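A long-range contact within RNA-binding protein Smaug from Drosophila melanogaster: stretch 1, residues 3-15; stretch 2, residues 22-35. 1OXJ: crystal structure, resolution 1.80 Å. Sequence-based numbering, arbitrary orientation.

Stretch 1 (3-15) HMVGMSGIGLWLK
Stretch 2, residues 22-35: YIELFKNMTYEEML

Contact between residues 3-15 and 22-35 of Smaug, an apolar packing that buries 603 Å² and has no direct hydrogen bond across it. Backbone: stretch 1 passes through a type II turn, M4 to M7, with G6 at phi/psi 78/3, and a type I turn, M7 to I10; G9 occupies the N-cap position, right before the helix that starts at I10. Stretch 2 runs as a 3-10 segment, 23-26, then a loop, then a helix from Y31. The nearest CA atoms pair M4 with T30 (6.0 Å), G6 with Y31 (5.9 Å) and G11 with I23 (6.2 Å). Apolar contacts: M7 (chi1 m, chi2 m) starts sideways but its end reaches inward, placing CE 3.7 Å from M34 CB and 4.2 Å from F26 CD2, at the edge of that ring. I10 (t, p) points toward stretch 2; its CG2 lies 3.8 Å from I23 CD1. I23 (t, p) also approaches the helix backbone, CD1 to G11 CA 3.6 Å, while L14 (m, t) sets CD1 3.6 Å from I23 CA and 3.9 Å from F26 CE1. At the other end, M4 (t, t) brings SD to 3.6 Å from T30 CG2. Aromatic contacts: I10 CD1 sits over one face of F26 (chi1 m), 4.1 Å from the ring centroid, a CH-pi contact. M34 SD (chi1 t, chi2 t, chi3 p) meets W13 (chi1 t) obliquely, 5.2 Å from its six-membered-ring centroid. G6 O lies at the edge of Y31 (chi1 t), 3.9 Å from CD1; an ideal CB on G6 would be tight against that atom, 3.3 Å away. Polar contacts: one water bridges the stretches; its O is 2.8 Å from V5 O and 2.9 Å from Y31 N, donating to the first and accepting from the second. Within stretch 2, T30 (p) caps the helix, E33 N to T30 OG1 3.2 Å, and E33 OE1 accepts from T30 N at 3.0 Å.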

# COMPACT_ATOMS: atom_id res chain seq x y z
N HIS A 3 7.85 17.51 -4.72
CA HIS A 3 8.31 16.11 -4.46
C HIS A 3 8.62 15.38 -5.77
O HIS A 3 8.05 15.69 -6.82
CB HIS A 3 7.25 15.34 -3.67
CG HIS A 3 5.85 15.72 -4.03
ND1 HIS A 3 5.19 16.77 -3.43
CD2 HIS A 3 4.98 15.20 -4.93
CE1 HIS A 3 3.97 16.88 -3.94
NE2 HIS A 3 3.82 15.93 -4.85
N MET A 4 9.52 14.41 -5.70
CA MET A 4 9.90 13.65 -6.89
C MET A 4 9.08 12.38 -7.07
O MET A 4 8.25 12.02 -6.24
CB MET A 4 11.39 13.32 -6.86
CG MET A 4 11.93 12.84 -8.20
SD MET A 4 13.70 12.53 -8.20
CE MET A 4 14.31 14.04 -8.98
N VAL A 5 9.34 11.69 -8.18
CA VAL A 5 8.64 10.47 -8.54
C VAL A 5 8.44 9.47 -7.39
O VAL A 5 9.40 9.08 -6.73
CB VAL A 5 9.37 9.74 -9.68
CG1 VAL A 5 8.54 8.56 -10.17
CG2 VAL A 5 9.64 10.72 -10.82
N GLY A 6 7.19 9.08 -7.17
CA GLY A 6 6.87 8.11 -6.13
C GLY A 6 6.84 8.63 -4.70
O GLY A 6 6.61 7.85 -3.77
N MET A 7 7.04 9.93 -4.51
CA MET A 7 7.04 10.48 -3.17
C MET A 7 5.91 11.45 -2.84
O MET A 7 5.90 12.06 -1.77
CB MET A 7 8.40 11.14 -2.91
CG MET A 7 9.56 10.13 -2.94
SD MET A 7 9.53 8.95 -1.57
CE MET A 7 10.68 9.74 -0.57
N SER A 8 4.94 11.59 -3.75
CA SER A 8 3.83 12.51 -3.53
C SER A 8 2.99 12.15 -2.32
O SER A 8 2.35 13.01 -1.72
CB SER A 8 2.93 12.58 -4.78
OG SER A 8 2.27 11.36 -5.01
N GLY A 9 2.98 10.88 -1.94
CA GLY A 9 2.19 10.48 -0.78
C GLY A 9 2.96 10.34 0.51
O GLY A 9 2.46 9.77 1.49
N ILE A 10 4.18 10.87 0.55
CA ILE A 10 5.00 10.77 1.74
C ILE A 10 4.34 11.37 2.98
O ILE A 10 4.39 10.79 4.06
CB ILE A 10 6.39 11.42 1.53
CG1 ILE A 10 7.31 11.04 2.69
CG2 ILE A 10 6.25 12.93 1.40
CD1 ILE A 10 7.62 9.54 2.73
N GLY A 11 3.72 12.54 2.82
CA GLY A 11 3.08 13.18 3.95
C GLY A 11 1.95 12.38 4.57
O GLY A 11 1.88 12.21 5.79
N LEU A 12 1.06 11.87 3.73
CA LEU A 12 -0.06 11.09 4.22
C LEU A 12 0.44 9.81 4.89
O LEU A 12 -0.10 9.38 5.92
CB LEU A 12 -1.01 10.75 3.06
CG LEU A 12 -2.32 10.00 3.37
CD1 LEU A 12 -2.02 8.55 3.69
CD2 LEU A 12 -3.05 10.66 4.54
N TRP A 13 1.48 9.21 4.32
CA TRP A 13 2.04 7.99 4.90
C TRP A 13 2.58 8.28 6.30
O TRP A 13 2.26 7.57 7.25
CB TRP A 13 3.16 7.45 4.00
CG TRP A 13 3.79 6.17 4.51
CD1 TRP A 13 3.15 4.99 4.78
CD2 TRP A 13 5.19 5.94 4.75
NE1 TRP A 13 4.07 4.03 5.17
CE2 TRP A 13 5.32 4.59 5.16
CE3 TRP A 13 6.33 6.74 4.66
CZ2 TRP A 13 6.57 4.02 5.47
CZ3 TRP A 13 7.57 6.18 4.97
CH2 TRP A 13 7.67 4.83 5.37
N LEU A 14 3.39 9.32 6.42
CA LEU A 14 3.95 9.67 7.73
C LEU A 14 2.85 9.95 8.75
O LEU A 14 2.95 9.55 9.91
CB LEU A 14 4.85 10.89 7.61
CG LEU A 14 6.15 10.70 6.82
CD1 LEU A 14 6.91 12.02 6.77
CD2 LEU A 14 6.99 9.62 7.48
N LYS A 15 1.81 10.66 8.32
CA LYS A 15 0.69 10.97 9.20
C LYS A 15 0.06 9.67 9.71
O LYS A 15 -0.42 9.60 10.85
CB LYS A 15 -0.36 11.80 8.45
CG LYS A 15 0.03 13.27 8.26
CD LYS A 15 -0.96 14.00 7.38
CE LYS A 15 -0.65 15.49 7.31
NZ LYS A 15 -1.58 16.21 6.38
N TYR A 22 8.42 14.47 11.05
CA TYR A 22 9.62 14.38 10.22
C TYR A 22 9.41 14.59 8.73
O TYR A 22 10.26 14.21 7.93
CB TYR A 22 10.31 13.04 10.46
CG TYR A 22 10.80 12.90 11.89
CD1 TYR A 22 10.08 12.19 12.85
CD2 TYR A 22 11.96 13.55 12.29
CE1 TYR A 22 10.50 12.13 14.19
CE2 TYR A 22 12.39 13.51 13.62
CZ TYR A 22 11.66 12.80 14.56
OH TYR A 22 12.10 12.78 15.87
N ILE A 23 8.30 15.20 8.34
CA ILE A 23 8.04 15.44 6.91
C ILE A 23 9.19 16.16 6.19
O ILE A 23 9.53 15.81 5.05
CB ILE A 23 6.73 16.27 6.72
CG1 ILE A 23 6.42 16.44 5.23
CG2 ILE A 23 6.88 17.64 7.35
CD1 ILE A 23 6.08 15.15 4.51
N GLU A 24 9.79 17.15 6.84
CA GLU A 24 10.88 17.90 6.20
C GLU A 24 12.13 17.10 5.87
O GLU A 24 12.89 17.47 4.98
CB GLU A 24 11.28 19.10 7.07
CG GLU A 24 10.21 20.18 7.17
CD GLU A 24 9.79 20.70 5.81
OE1 GLU A 24 10.67 21.04 5.00
OE2 GLU A 24 8.57 20.78 5.56
N LEU A 25 12.34 16.00 6.58
CA LEU A 25 13.50 15.16 6.34
C LEU A 25 13.51 14.63 4.91
O LEU A 25 14.58 14.41 4.33
CB LEU A 25 13.50 13.98 7.31
CG LEU A 25 14.50 12.86 6.98
CD1 LEU A 25 15.91 13.43 6.95
CD2 LEU A 25 14.38 11.75 8.00
N PHE A 26 12.31 14.45 4.34
CA PHE A 26 12.16 13.91 2.98
C PHE A 26 12.15 14.93 1.84
O PHE A 26 12.07 14.56 0.67
CB PHE A 26 10.88 13.06 2.92
CG PHE A 26 10.87 11.91 3.89
CD1 PHE A 26 10.61 12.13 5.25
CD2 PHE A 26 11.18 10.62 3.46
CE1 PHE A 26 10.66 11.08 6.16
CE2 PHE A 26 11.24 9.56 4.37
CZ PHE A 26 10.98 9.78 5.72
N LYS A 27 12.25 16.21 2.19
CA LYS A 27 12.24 17.34 1.25
C LYS A 27 12.56 17.06 -0.23
O LYS A 27 11.67 17.10 -1.09
CB LYS A 27 13.17 18.45 1.76
CG LYS A 27 13.22 19.69 0.87
CD LYS A 27 11.84 20.27 0.57
CE LYS A 27 11.13 20.75 1.84
NZ LYS A 27 10.71 19.62 2.73
N ASN A 28 13.82 16.82 -0.54
CA ASN A 28 14.17 16.55 -1.93
C ASN A 28 14.67 15.12 -2.09
O ASN A 28 15.41 14.82 -3.03
CB ASN A 28 15.25 17.52 -2.41
CG ASN A 28 14.74 18.93 -2.53
OD1 ASN A 28 13.73 19.19 -3.20
ND2 ASN A 28 15.44 19.87 -1.89
N MET A 29 14.25 14.26 -1.17
CA MET A 29 14.67 12.87 -1.19
C MET A 29 13.97 12.12 -2.32
O MET A 29 12.78 12.31 -2.56
CB MET A 29 14.33 12.20 0.15
CG MET A 29 15.01 10.85 0.37
SD MET A 29 14.78 10.23 2.05
CE MET A 29 15.56 11.38 2.92
N THR A 30 14.73 11.27 -3.01
CA THR A 30 14.15 10.47 -4.07
C THR A 30 13.65 9.18 -3.45
O THR A 30 14.02 8.81 -2.33
CB THR A 30 15.18 10.09 -5.14
OG1 THR A 30 16.13 9.17 -4.58
CG2 THR A 30 15.89 11.33 -5.64
N TYR A 31 12.81 8.47 -4.20
CA TYR A 31 12.25 7.22 -3.75
C TYR A 31 13.37 6.23 -3.40
O TYR A 31 13.35 5.62 -2.33
CB TYR A 31 11.36 6.67 -4.86
CG TYR A 31 10.75 5.34 -4.54
CD1 TYR A 31 9.51 5.25 -3.91
CD2 TYR A 31 11.40 4.16 -4.89
CE1 TYR A 31 8.93 4.01 -3.66
CE2 TYR A 31 10.83 2.93 -4.64
CZ TYR A 31 9.60 2.85 -4.03
OH TYR A 31 9.03 1.62 -3.82
N GLU A 32 14.37 6.10 -4.26
CA GLU A 32 15.45 5.16 -3.98
C GLU A 32 16.22 5.52 -2.71
O GLU A 32 16.64 4.65 -1.97
CB GLU A 32 16.41 5.07 -5.17
CG GLU A 32 15.83 4.43 -6.44
CD GLU A 32 14.70 5.24 -7.08
OE1 GLU A 32 14.78 6.49 -7.11
OE2 GLU A 32 13.74 4.62 -7.58
N GLU A 33 16.41 6.81 -2.47
CA GLU A 33 17.13 7.24 -1.27
C GLU A 33 16.35 6.88 -0.02
O GLU A 33 16.93 6.47 0.99
CB GLU A 33 17.38 8.75 -1.32
CG GLU A 33 18.42 9.16 -2.37
CD GLU A 33 18.68 10.65 -2.36
OE1 GLU A 33 17.73 11.44 -2.57
OE2 GLU A 33 19.85 11.04 -2.16
N MET A 34 15.02 7.04 -0.08
CA MET A 34 14.16 6.70 1.06
C MET A 34 14.40 5.26 1.47
O MET A 34 14.49 4.96 2.66
CB MET A 34 12.66 6.89 0.70
CG MET A 34 11.65 6.18 1.67
SD MET A 34 9.89 6.43 1.27
CE MET A 34 9.72 5.34 -0.13
N LEU A 35 14.53 4.37 0.48
CA LEU A 35 14.74 2.95 0.76
C LEU A 35 16.12 2.62 1.31
O LEU A 35 16.37 1.49 1.72
CB LEU A 35 14.46 2.11 -0.49
CG LEU A 35 13.01 2.18 -1.00
CD1 LEU A 35 12.85 1.26 -2.21
CD2 LEU A 35 12.05 1.78 0.11
O HOH W 1 12.15 9.41 -6.86